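Local atomic coordinates of mucosa-associated lymphoid tissue lymphoma translocation protein 1 (Isoform 2) (Homo sapiens, PDB entry 3BFO), a protein that probably acts as a cysteine protease of the paracaspase family, and is represented here by its second immunoglobulin-like domain of the C2 type. Residues Gln24-Gly29 and Thr48-Met53; Phe38-Pro43 and Gln62-Cys67. All coordinates share one frame; numbering follows the deposited sequence.

Contact 1: Gln24-Gly29 and Thr48-Met53; sequences QCVAVG and TKKLYM
Cys25 N donates to Lys50 O at 2.9 Å, the one direct hydrogen bond between the two segments. The same carbonyl oxygen also receives a CA-H...O contact from Gln24 CA at 3.2 Å, so two successive residues of one strand converge on it. Gln24 and Leu51 form the antiparallel non-hydrogen-bonded pair next to this bond.

The apolar contacts lie on both sides of that carbonyl along the chain. Gln24 and Leu51 run side by side and point the same way. With CG anti to its backbone N (chi1 -173°), Gln24 passes its extended chain along the Leu51 methyl CD2, which lies 3.6 Å from Gln24 CG and about as near to Gln24 CD. Lys50, extended beyond CG, crosses Val26 with its far end, bringing CE to 3.9 Å from Val26 CG1. From there Lys50 NZ makes a weak bond to a water that donates to Ala27 O at 2.7 Å.

The contact joins strands B and E of the immunoglobulin fold. Strand 21-28 is the middle one of its three-stranded sheet, bonding to 5-8 on its other edge. Lys49 O accepts from Trp37 NE1 of strand 34-39 in the facing sheet.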
# COMPACT_ATOMS: atom_id res chain seq x y z
N GLN A 24 -3.95 -3.41 -0.37
CA GLN A 24 -4.49 -2.98 -1.64
C GLN A 24 -4.85 -1.50 -1.58
O GLN A 24 -5.41 -1.03 -0.58
CB GLN A 24 -5.75 -3.80 -1.96
CG GLN A 24 -6.31 -3.54 -3.41
CD GLN A 24 -7.39 -4.54 -3.87
OE1 GLN A 24 -8.04 -5.14 -3.03
NE2 GLN A 24 -7.54 -4.74 -5.13
N CYS A 25 -4.59 -0.81 -2.68
CA CYS A 25 -5.02 0.59 -2.83
C CYS A 25 -5.43 0.72 -4.28
O CYS A 25 -4.67 0.35 -5.16
CB CYS A 25 -3.84 1.51 -2.46
SG CYS A 25 -4.33 3.26 -2.62
N VAL A 26 -6.65 1.22 -4.54
CA VAL A 26 -7.14 1.37 -5.91
C VAL A 26 -7.65 2.77 -6.08
O VAL A 26 -8.42 3.25 -5.24
CB VAL A 26 -8.27 0.40 -6.24
CG1 VAL A 26 -8.67 0.53 -7.75
CG2 VAL A 26 -7.89 -1.01 -5.91
N ALA A 27 -7.23 3.44 -7.13
CA ALA A 27 -7.66 4.78 -7.44
C ALA A 27 -8.25 4.81 -8.84
O ALA A 27 -7.95 3.96 -9.67
CB ALA A 27 -6.51 5.77 -7.35
N VAL A 28 -9.07 5.82 -9.09
CA VAL A 28 -9.53 6.18 -10.41
C VAL A 28 -8.93 7.55 -10.78
O VAL A 28 -8.40 8.26 -9.94
CB VAL A 28 -11.10 6.23 -10.47
CG1 VAL A 28 -11.71 4.86 -10.16
CG2 VAL A 28 -11.65 7.30 -9.50
N GLY A 29 -8.99 7.88 -12.05
CA GLY A 29 -8.52 9.18 -12.51
C GLY A 29 -8.02 9.08 -13.92
O GLY A 29 -7.71 8.00 -14.42
N THR A 48 4.83 -1.11 -7.19
CA THR A 48 4.15 -0.03 -7.91
C THR A 48 2.81 -0.50 -8.42
O THR A 48 2.27 0.05 -9.37
CB THR A 48 5.01 0.48 -9.08
OG1 THR A 48 5.28 -0.61 -9.95
CG2 THR A 48 6.28 1.09 -8.59
N LYS A 49 2.26 -1.52 -7.78
CA LYS A 49 0.98 -2.10 -8.15
C LYS A 49 -0.08 -1.81 -7.09
O LYS A 49 0.26 -1.43 -5.98
CB LYS A 49 1.11 -3.62 -8.36
CG LYS A 49 2.07 -4.01 -9.42
CD LYS A 49 1.58 -3.54 -10.79
CE LYS A 49 2.46 -4.11 -11.91
NZ LYS A 49 2.30 -5.60 -12.04
N LYS A 50 -1.35 -1.94 -7.49
CA LYS A 50 -2.45 -1.74 -6.57
C LYS A 50 -2.37 -2.71 -5.38
O LYS A 50 -2.79 -2.36 -4.27
CB LYS A 50 -3.79 -1.93 -7.30
CG LYS A 50 -4.06 -0.86 -8.31
CD LYS A 50 -5.29 -1.22 -9.16
CE LYS A 50 -5.69 -0.12 -10.15
NZ LYS A 50 -6.82 -0.57 -11.01
N LEU A 51 -1.83 -3.92 -5.61
CA LEU A 51 -1.63 -4.90 -4.57
C LEU A 51 -0.19 -4.96 -4.13
O LEU A 51 0.72 -4.94 -4.97
CB LEU A 51 -2.00 -6.29 -5.07
CG LEU A 51 -3.46 -6.52 -5.31
CD1 LEU A 51 -3.62 -7.91 -5.92
CD2 LEU A 51 -4.25 -6.45 -3.98
N TYR A 52 0.03 -5.07 -2.83
CA TYR A 52 1.35 -5.40 -2.27
C TYR A 52 1.11 -6.68 -1.47
O TYR A 52 0.27 -6.71 -0.58
CB TYR A 52 1.89 -4.29 -1.36
CG TYR A 52 3.12 -4.70 -0.64
CD1 TYR A 52 4.27 -5.03 -1.34
CD2 TYR A 52 3.18 -4.84 0.73
CE1 TYR A 52 5.44 -5.45 -0.69
CE2 TYR A 52 4.31 -5.24 1.39
CZ TYR A 52 5.45 -5.55 0.69
OH TYR A 52 6.59 -5.97 1.33
N MET A 53 1.83 -7.76 -1.80
CA MET A 53 1.56 -9.05 -1.12
C MET A 53 2.84 -9.78 -0.82
O MET A 53 3.66 -9.94 -1.71
CB MET A 53 0.70 -9.97 -1.98
CG MET A 53 -0.63 -9.41 -2.27
SD MET A 53 -1.48 -10.38 -3.48
CE MET A 53 -2.17 -11.59 -2.37
O HOH W 1 -8.94 2.02 -11.24

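Contact 2: Phe38-Pro43 and Gln62-Cys67; sequences FKNELP and QGTYWC
The CB and CG of Lys39 lie over one face of the Tyr65 ring where Phe38-Pro43, at the C-C' hairpin of the immunoglobulin fold, pairs antiparallel with strand F. Lys39 CG is anti to the backbone N (chi1 176°), which sets it over the ring; the two side chains lie side by side and point the same way. CB sits 3.6 Å from Tyr65 CE1. CG makes a CH-pi contact 3.8 Å from the ring centroid, and CD reaches the Tyr65 CZ-OH bond. A bend at chi3 (57°) then swings CE away from the hydroxyl, and in one of the two lysine conformers NZ donates to a water at 2.8 Å, a link that is therefore tentative. That water, lying in the ring plane, donates to Tyr65 OH, and the hydroxyl in turn donates to His61 O, four residues earlier, the tyrosine corner of this fold.

Three backbone hydrogen bonds and one to a side chain join the strands. Phe38 and Trp66 exchange two, the bond from Phe38 N to Trp66 O being the shorter. At the type I' turn, Asn40 grips Thr64 twice: its N donates to Thr64 O, and its OD1 accepts from Thr64 N at 3.1 Å. Asn40 OD1 also lies 3.5 Å from Gly63 CA, where the glycine has no side chain to meet it.

On the other face of the sheet, Phe38 and Trp66 stack in offset fashion, the phenyl and the six-membered ring of the indole 4.4 Å apart at their centroids with planes at 10°. Phe38 CB lies over the same indole, 3.5 Å from Trp66 CE2.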
# COMPACT_ATOMS: atom_id res chain seq x y z
N PHE A 38 5.05 2.31 0.41
CA PHE A 38 6.06 2.70 1.38
C PHE A 38 5.85 1.91 2.64
O PHE A 38 4.74 1.56 3.00
CB PHE A 38 5.94 4.19 1.70
CG PHE A 38 6.32 5.07 0.53
CD1 PHE A 38 7.61 5.57 0.40
CD2 PHE A 38 5.41 5.35 -0.49
CE1 PHE A 38 8.01 6.34 -0.73
CE2 PHE A 38 5.80 6.11 -1.60
CZ PHE A 38 7.10 6.59 -1.74
N LYS A 39 6.96 1.56 3.28
CA LYS A 39 6.89 1.05 4.64
C LYS A 39 7.92 1.83 5.45
O LYS A 39 9.03 2.08 5.00
CB LYS A 39 7.21 -0.43 4.70
CG LYS A 39 7.23 -0.96 6.14
CD LYS A 39 7.68 -2.41 6.25
CE LYS A 39 9.06 -2.73 5.67
NZ LYS A 39 9.21 -4.21 5.36
N ASN A 40 7.54 2.16 6.67
CA ASN A 40 8.47 2.85 7.63
C ASN A 40 9.30 3.92 6.90
O ASN A 40 10.56 3.97 7.02
CB ASN A 40 9.39 1.85 8.31
CG ASN A 40 8.64 0.82 9.13
OD1 ASN A 40 7.50 1.04 9.51
ND2 ASN A 40 9.29 -0.31 9.40
N GLU A 41 8.57 4.73 6.14
CA GLU A 41 9.07 5.97 5.48
C GLU A 41 9.96 5.72 4.28
O GLU A 41 10.50 6.67 3.70
CB GLU A 41 9.70 6.95 6.49
CG GLU A 41 8.73 7.32 7.59
CD GLU A 41 7.60 8.24 7.15
OE1 GLU A 41 7.75 8.96 6.14
OE2 GLU A 41 6.56 8.29 7.84
N LEU A 42 10.13 4.48 3.90
CA LEU A 42 11.00 4.11 2.79
C LEU A 42 10.19 3.47 1.65
O LEU A 42 9.29 2.65 1.91
CB LEU A 42 12.06 3.14 3.29
CG LEU A 42 12.91 3.54 4.51
CD1 LEU A 42 13.75 2.39 5.05
CD2 LEU A 42 13.77 4.70 4.11
N PRO A 43 10.54 3.76 0.38
CA PRO A 43 9.79 3.11 -0.70
C PRO A 43 10.09 1.63 -0.72
O PRO A 43 11.25 1.25 -0.51
CB PRO A 43 10.33 3.78 -1.97
CG PRO A 43 11.63 4.40 -1.55
CD PRO A 43 11.52 4.73 -0.09
N GLN A 62 6.54 -6.32 9.89
CA GLN A 62 5.76 -5.44 10.74
C GLN A 62 6.10 -4.00 10.38
O GLN A 62 7.25 -3.69 10.04
CB GLN A 62 6.13 -5.70 12.20
CG GLN A 62 5.28 -4.97 13.23
CD GLN A 62 5.36 -5.67 14.58
OE1 GLN A 62 4.43 -6.35 15.02
NE2 GLN A 62 6.50 -5.51 15.25
N GLY A 63 5.12 -3.13 10.42
CA GLY A 63 5.42 -1.72 10.21
C GLY A 63 4.20 -0.96 9.79
O GLY A 63 3.06 -1.48 9.79
N THR A 64 4.46 0.30 9.40
CA THR A 64 3.41 1.21 9.03
C THR A 64 3.55 1.39 7.52
O THR A 64 4.65 1.72 7.08
CB THR A 64 3.57 2.59 9.74
OG1 THR A 64 3.55 2.36 11.14
CG2 THR A 64 2.39 3.44 9.31
N TYR A 65 2.46 1.15 6.78
CA TYR A 65 2.50 1.17 5.28
C TYR A 65 1.53 2.19 4.76
O TYR A 65 0.51 2.49 5.36
CB TYR A 65 2.07 -0.17 4.72
CG TYR A 65 3.00 -1.36 5.00
CD1 TYR A 65 3.81 -1.88 3.99
CD2 TYR A 65 3.06 -1.95 6.27
CE1 TYR A 65 4.65 -2.97 4.21
CE2 TYR A 65 3.90 -3.05 6.48
CZ TYR A 65 4.66 -3.55 5.47
OH TYR A 65 5.46 -4.65 5.65
N TRP A 66 1.83 2.68 3.56
CA TRP A 66 0.88 3.50 2.82
C TRP A 66 1.32 3.50 1.36
O TRP A 66 2.41 3.05 1.03
CB TRP A 66 0.84 4.93 3.34
CG TRP A 66 2.18 5.45 3.48
CD1 TRP A 66 3.11 5.18 4.52
CD2 TRP A 66 2.74 6.45 2.71
NE1 TRP A 66 4.24 5.91 4.32
CE2 TRP A 66 4.04 6.69 3.20
CE3 TRP A 66 2.31 7.12 1.56
CZ2 TRP A 66 4.93 7.63 2.57
CZ3 TRP A 66 3.18 8.04 0.96
CH2 TRP A 66 4.47 8.30 1.47
N CYS A 67 0.41 3.97 0.52
CA CYS A 67 0.64 4.02 -0.91
C CYS A 67 0.49 5.44 -1.39
O CYS A 67 -0.50 6.08 -1.08
CB CYS A 67 -0.36 3.08 -1.60
SG CYS A 67 -0.05 2.82 -3.34
O HOH W 2 7.27 -5.66 3.86

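In the fold
Both are surface contacts between antiparallel strands, one in each sheet of the sandwich: contact 1 joins B to E, contact 2 joins C to F. They lie on opposite sides of the chain's centre and their segments alternate in sequence. Contact 1 is sparse, with the aliphatic parts of long polar side chains packed about a single direct hydrogen bond; contact 2 buries more surface and relies on aromatic faces and several hydrogen bonds. The sheets meet between them, where Tyr52 CE2 packs 3.6 Å from Tyr65 CE1. Cys25 and Cys67 occupy the positions of the classical immunoglobulin disulfide, yet Cys25 SG and Cys67 SG stand 4.4 Å apart, so the pair packs without a bond.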